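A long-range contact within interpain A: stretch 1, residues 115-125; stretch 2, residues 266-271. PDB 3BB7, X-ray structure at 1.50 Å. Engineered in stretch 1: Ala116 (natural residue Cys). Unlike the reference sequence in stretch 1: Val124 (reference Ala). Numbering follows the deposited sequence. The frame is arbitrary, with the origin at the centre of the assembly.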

ATOM      1  N   GLY A 115       7.186  -6.743  -5.603  1.00  9.88           N
ATOM      2  CA  GLY A 115       6.293  -7.100  -4.469  1.00 10.31           C
ATOM      3  C   GLY A 115       5.637  -5.837  -3.917  1.00  9.11           C
ATOM      4  O   GLY A 115       6.291  -4.791  -3.758  1.00 10.19           O
ATOM      5  N   ALA A 116       4.350  -5.920  -3.602  1.00  9.62           N
ATOM      6  CA  ALA A 116       3.614  -4.751  -3.105  1.00  9.88           C
ATOM      7  C   ALA A 116       4.190  -4.224  -1.814  1.00  9.84           C
ATOM      8  O   ALA A 116       4.183  -3.010  -1.564  1.00  9.80           O
ATOM      9  N   VAL A 117       4.689  -5.124  -0.963  1.00  9.69           N
ATOM     10  CA  VAL A 117       5.272  -4.677   0.318  1.00 10.35           C
ATOM     11  C   VAL A 117       6.516  -3.852   0.058  1.00  9.30           C
ATOM     12  O   VAL A 117       6.728  -2.825   0.705  1.00 10.50           O
ATOM     13  N   ALA A 118       7.341  -4.284  -0.901  1.00 10.08           N
ATOM     14  CA  ALA A 118       8.550  -3.513  -1.211  1.00  9.29           C
ATOM     15  C   ALA A 118       8.202  -2.163  -1.809  1.00  9.55           C
ATOM     16  O   ALA A 118       8.801  -1.155  -1.441  1.00 10.25           O
ATOM     17  N   THR A 119       7.212  -2.105  -2.701  1.00  9.15           N
ATOM     18  CA  THR A 119       6.846  -0.841  -3.331  1.00 10.22           C
ATOM     19  C   THR A 119       6.273   0.146  -2.289  1.00  9.97           C
ATOM     20  O   THR A 119       6.609   1.360  -2.304  1.00  9.93           O
ATOM     21  N   ALA A 120       5.416  -0.353  -1.397  1.00  9.71           N
ATOM     22  CA  ALA A 120       4.867   0.512  -0.353  1.00  9.63           C
ATOM     23  C   ALA A 120       5.989   1.001   0.586  1.00 10.43           C
ATOM     24  O   ALA A 120       6.093   2.195   0.858  1.00 10.65           O
ATOM     25  N   THR A 121       6.863   0.094   1.041  1.00  9.77           N
ATOM     26  CA  THR A 121       7.958   0.478   1.931  1.00 10.88           C
ATOM     27  C   THR A 121       8.891   1.476   1.249  1.00 10.03           C
ATOM     28  O   THR A 121       9.268   2.485   1.845  1.00  9.95           O
ATOM     29  N   ALA A 122       9.241   1.237  -0.014  1.00  9.49           N
ATOM     30  CA  ALA A 122      10.151   2.162  -0.712  1.00  9.08           C
ATOM     31  C   ALA A 122       9.535   3.569  -0.787  1.00  8.81           C
ATOM     32  O   ALA A 122      10.242   4.569  -0.604  1.00  9.66           O
ATOM     33  N   GLN A 123       8.228   3.647  -1.043  1.00  9.70           N
ATOM     34  CA  GLN A 123       7.613   4.978  -1.155  1.00  9.39           C
ATOM     35  C   GLN A 123       7.609   5.692   0.198  1.00  9.25           C
ATOM     36  O   GLN A 123       7.809   6.910   0.263  1.00  9.05           O
ATOM     37  N   VAL A 124       7.373   4.961   1.290  1.00  8.85           N
ATOM     38  CA  VAL A 124       7.465   5.597   2.600  1.00  9.54           C
ATOM     39  C   VAL A 124       8.902   6.025   2.927  1.00  9.79           C
ATOM     40  O   VAL A 124       9.106   7.138   3.394  1.00 10.76           O
ATOM     41  N   LEU A 125       9.899   5.176   2.682  1.00  9.38           N
ATOM     42  CA  LEU A 125      11.299   5.585   2.944  1.00 10.44           C
ATOM     43  C   LEU A 125      11.693   6.796   2.111  1.00  9.46           C
ATOM     44  O   LEU A 125      12.346   7.732   2.608  1.00 10.39           O
ATOM     45  N   GLY A 266      -0.466 -11.368  -2.040  1.00 17.67           N
ATOM     46  CA  GLY A 266      -0.887 -10.330  -1.101  1.00 18.64           C
ATOM     47  C   GLY A 266      -1.205  -8.980  -1.685  1.00 18.15           C
ATOM     48  O   GLY A 266      -1.344  -8.795  -2.902  1.00 20.19           O
ATOM     49  N   HIS A 267      -1.379  -8.028  -0.779  1.00 15.69           N
ATOM     50  CA  HIS A 267      -1.714  -6.678  -1.149  1.00 14.76           C
ATOM     51  C   HIS A 267      -1.002  -5.779  -0.161  1.00 13.87           C
ATOM     52  O   HIS A 267      -0.832  -6.115   1.021  1.00 14.07           O
ATOM     53  N   ALA A 268      -0.582  -4.621  -0.619  1.00 12.33           N
ATOM     54  CA  ALA A 268      -0.012  -3.630   0.288  1.00 11.46           C
ATOM     55  C   ALA A 268      -0.014  -2.296  -0.406  1.00 11.63           C
ATOM     56  O   ALA A 268       0.011  -2.212  -1.633  1.00 11.78           O
ATOM     57  N   PHE A 269      -0.067  -1.244   0.395  1.00 10.83           N
ATOM     58  CA  PHE A 269      -0.221   0.083  -0.126  1.00 10.95           C
ATOM     59  C   PHE A 269       0.185   1.034   0.974  1.00 10.70           C
ATOM     60  O   PHE A 269       0.521   0.599   2.094  1.00 11.45           O
ATOM     61  N   VAL A 270       0.156   2.323   0.660  1.00 10.70           N
ATOM     62  CA  VAL A 270       0.488   3.347   1.642  1.00 11.12           C
ATOM     63  C   VAL A 270      -0.752   4.182   1.956  1.00 11.05           C
ATOM     64  O   VAL A 270      -1.459   4.625   1.024  1.00 12.34           O
ATOM     65  N   ILE A 271      -1.015   4.395   3.250  1.00 11.52           N
ATOM     66  CA  ILE A 271      -2.000   5.427   3.646  1.00 11.20           C
ATOM     67  C   ILE A 271      -1.211   6.680   3.908  1.00 11.28           C
ATOM     68  O   ILE A 271      -0.342   6.723   4.804  1.00 11.52           O
TER

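This is a close, almost wholly apolar contact in which small side chains of a helix pack on one face of a strand that runs nearly parallel to it. Residues 116-125 are helical and 267-271 are in a strand; both elements continue beyond these stretches. Their axes approach to 6.7 Å, and their N-to-C directions differ by 13°. No direct hydrogen bond links the two stretches, and together they bury 294 Å².

On the strand, side chains alternate. Ala268 and Val270 point toward the helix, while His267, Phe269 and Ile271 point away. On the helix, Ala116, Ala120, Gln123 and Val124 point toward the strand.

Ala268 sits near the start of the helix. Ala268 CB lies 3.9 Å from Ala116 CB and 3.9 Å from Val117 CG2. Ala116 is an engineered residue, Cys in the natural sequence. Ala116 CB also comes within 3.6 Å of Ala268 N, so it rests on the strand backbone as well as on the neighbouring methyl. Val117 points away at CB, but with chi1 in the t rotamer its CG2 still reaches Ala268.

Ala120 lies one helical turn on. Ala120 CB is 3.8 Å from Phe269 O and 3.8 Å from Val270 CG2, and a looser 4.5 Å from Ala268 CB. The backbones are close here: Ala120 CA and Phe269 CA are 5.1 Å apart, as are Ala116 CA and Ala268 CA.

Val270 has the largest area covered by the other stretch. Its chi1 is t. Val270 CG2 packs against Ala120 and approaches Ala120 O to 3.5 Å, a van der Waals contact. Val270 CG1 meets Val124 CG2 at 3.7 Å. Val124 is also t at chi1; it differs from the reference sequence, which has Ala. Gln123, m at chi1 and t at chi2, adds a marginal contact from its CB to Val270 CG2 at 4.5 Å. Its amide OE1 and NE2 are hydrogen-bonded elsewhere in the structure.

One water provides a polar link near the start of the helix. The oxygen of water 1 lies 2.9 Å from Ala116 O and 2.8 Å from Ala268 O, within hydrogen-bonding reach of both carbonyl oxygens, so it can link the two backbones; other acceptors elsewhere in the structure compete for its protons.

The remaining helix side chains do not touch the strand. Thr121, m at chi1, points away, and Thr121 OG1 donates a hydrogen bond to Val117 O at 2.8 Å, which keeps its polar group within the helix. Thr119 points sideways, and Ala118 points away.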

ATOM      1  CB  ALA A 116       2.149  -5.102  -2.893  1.00 10.78           C
ATOM      2  CB  VAL A 117       5.577  -5.890   1.257  1.00  9.97           C
ATOM      3  CG1 VAL A 117       6.391  -5.477   2.467  1.00 12.29           C
ATOM      4  CG2 VAL A 117       4.242  -6.518   1.692  1.00 11.45           C
ATOM      5  CB  ALA A 118       9.452  -4.284  -2.122  1.00  8.85           C
ATOM      6  CB  THR A 119       5.876  -1.118  -4.478  1.00 10.18           C
ATOM      7  OG1 THR A 119       6.581  -1.850  -5.489  1.00 10.90           O
ATOM      8  CG2 THR A 119       5.305   0.160  -5.062  1.00 10.82           C
ATOM      9  CB  ALA A 120       3.797  -0.246   0.441  1.00  9.91           C
ATOM     10  CB  THR A 121       8.719  -0.791   2.357  1.00 10.45           C
ATOM     11  OG1 THR A 121       7.806  -1.675   3.026  1.00 10.36           O
ATOM     12  CG2 THR A 121       9.844  -0.448   3.311  1.00 10.42           C
ATOM     13  CB  ALA A 122      10.489   1.601  -2.097  1.00  9.14           C
ATOM     14  CB  GLN A 123       6.221   4.914  -1.745  1.00  9.35           C
ATOM     15  CG  GLN A 123       6.211   4.474  -3.207  1.00 10.18           C
ATOM     16  CD  GLN A 123       4.856   4.652  -3.873  1.00  9.64           C
ATOM     17  OE1 GLN A 123       4.643   5.601  -4.647  1.00 10.55           O
ATOM     18  NE2 GLN A 123       3.934   3.743  -3.582  1.00 11.06           N
ATOM     19  CB  VAL A 124       6.872   4.674   3.688  1.00  9.10           C
ATOM     20  CG1 VAL A 124       7.087   5.296   5.118  1.00  9.46           C
ATOM     21  CG2 VAL A 124       5.381   4.495   3.427  1.00  9.51           C
ATOM     22  CB  LEU A 125      12.252   4.428   2.649  1.00 10.20           C
ATOM     23  CG  LEU A 125      12.512   3.506   3.866  1.00 11.56           C
ATOM     24  CD1 LEU A 125      11.235   3.115   4.643  1.00 11.66           C
ATOM     25  CD2 LEU A 125      13.363   2.292   3.515  1.00 11.45           C
ATOM     26  CB  HIS A 267      -3.236  -6.439  -1.065  1.00 14.50           C
ATOM     27  CG  HIS A 267      -3.896  -7.153   0.070  1.00 15.79           C
ATOM     28  ND1 HIS A 267      -4.278  -6.530   1.242  1.00 17.40           N
ATOM     29  CD2 HIS A 267      -4.247  -8.454   0.203  1.00 16.33           C
ATOM     30  CE1 HIS A 267      -4.804  -7.428   2.061  1.00 13.83           C
ATOM     31  NE2 HIS A 267      -4.807  -8.600   1.447  1.00 17.49           N
ATOM     32  CB  ALA A 268       1.429  -4.023   0.747  1.00 11.24           C
ATOM     33  CB  PHE A 269      -1.665   0.330  -0.623  1.00 11.48           C
ATOM     34  CG  PHE A 269      -2.759  -0.029   0.373  1.00 11.20           C
ATOM     35  CD1 PHE A 269      -3.233   0.904   1.315  1.00 12.04           C
ATOM     36  CD2 PHE A 269      -3.350  -1.286   0.336  1.00 14.22           C
ATOM     37  CE1 PHE A 269      -4.274   0.572   2.195  1.00 14.44           C
ATOM     38  CE2 PHE A 269      -4.403  -1.612   1.220  1.00 15.53           C
ATOM     39  CZ  PHE A 269      -4.832  -0.692   2.144  1.00 13.82           C
ATOM     40  CB  VAL A 270       1.647   4.276   1.180  1.00 10.64           C
ATOM     41  CG1 VAL A 270       1.998   5.299   2.261  1.00 11.25           C
ATOM     42  CG2 VAL A 270       2.844   3.421   0.791  1.00 13.07           C
ATOM     43  CB  ILE A 271      -2.811   5.045   4.908  1.00 12.54           C
ATOM     44  CG1 ILE A 271      -3.682   3.800   4.610  1.00 14.58           C
ATOM     45  CG2 ILE A 271      -3.642   6.276   5.428  1.00 12.71           C
ATOM     46  CD1 ILE A 271      -4.315   3.236   5.871  1.00 16.73           C
TER
HETATM   47  O   HOH W   1       2.283  -1.274  -2.899  1.00  8.77           O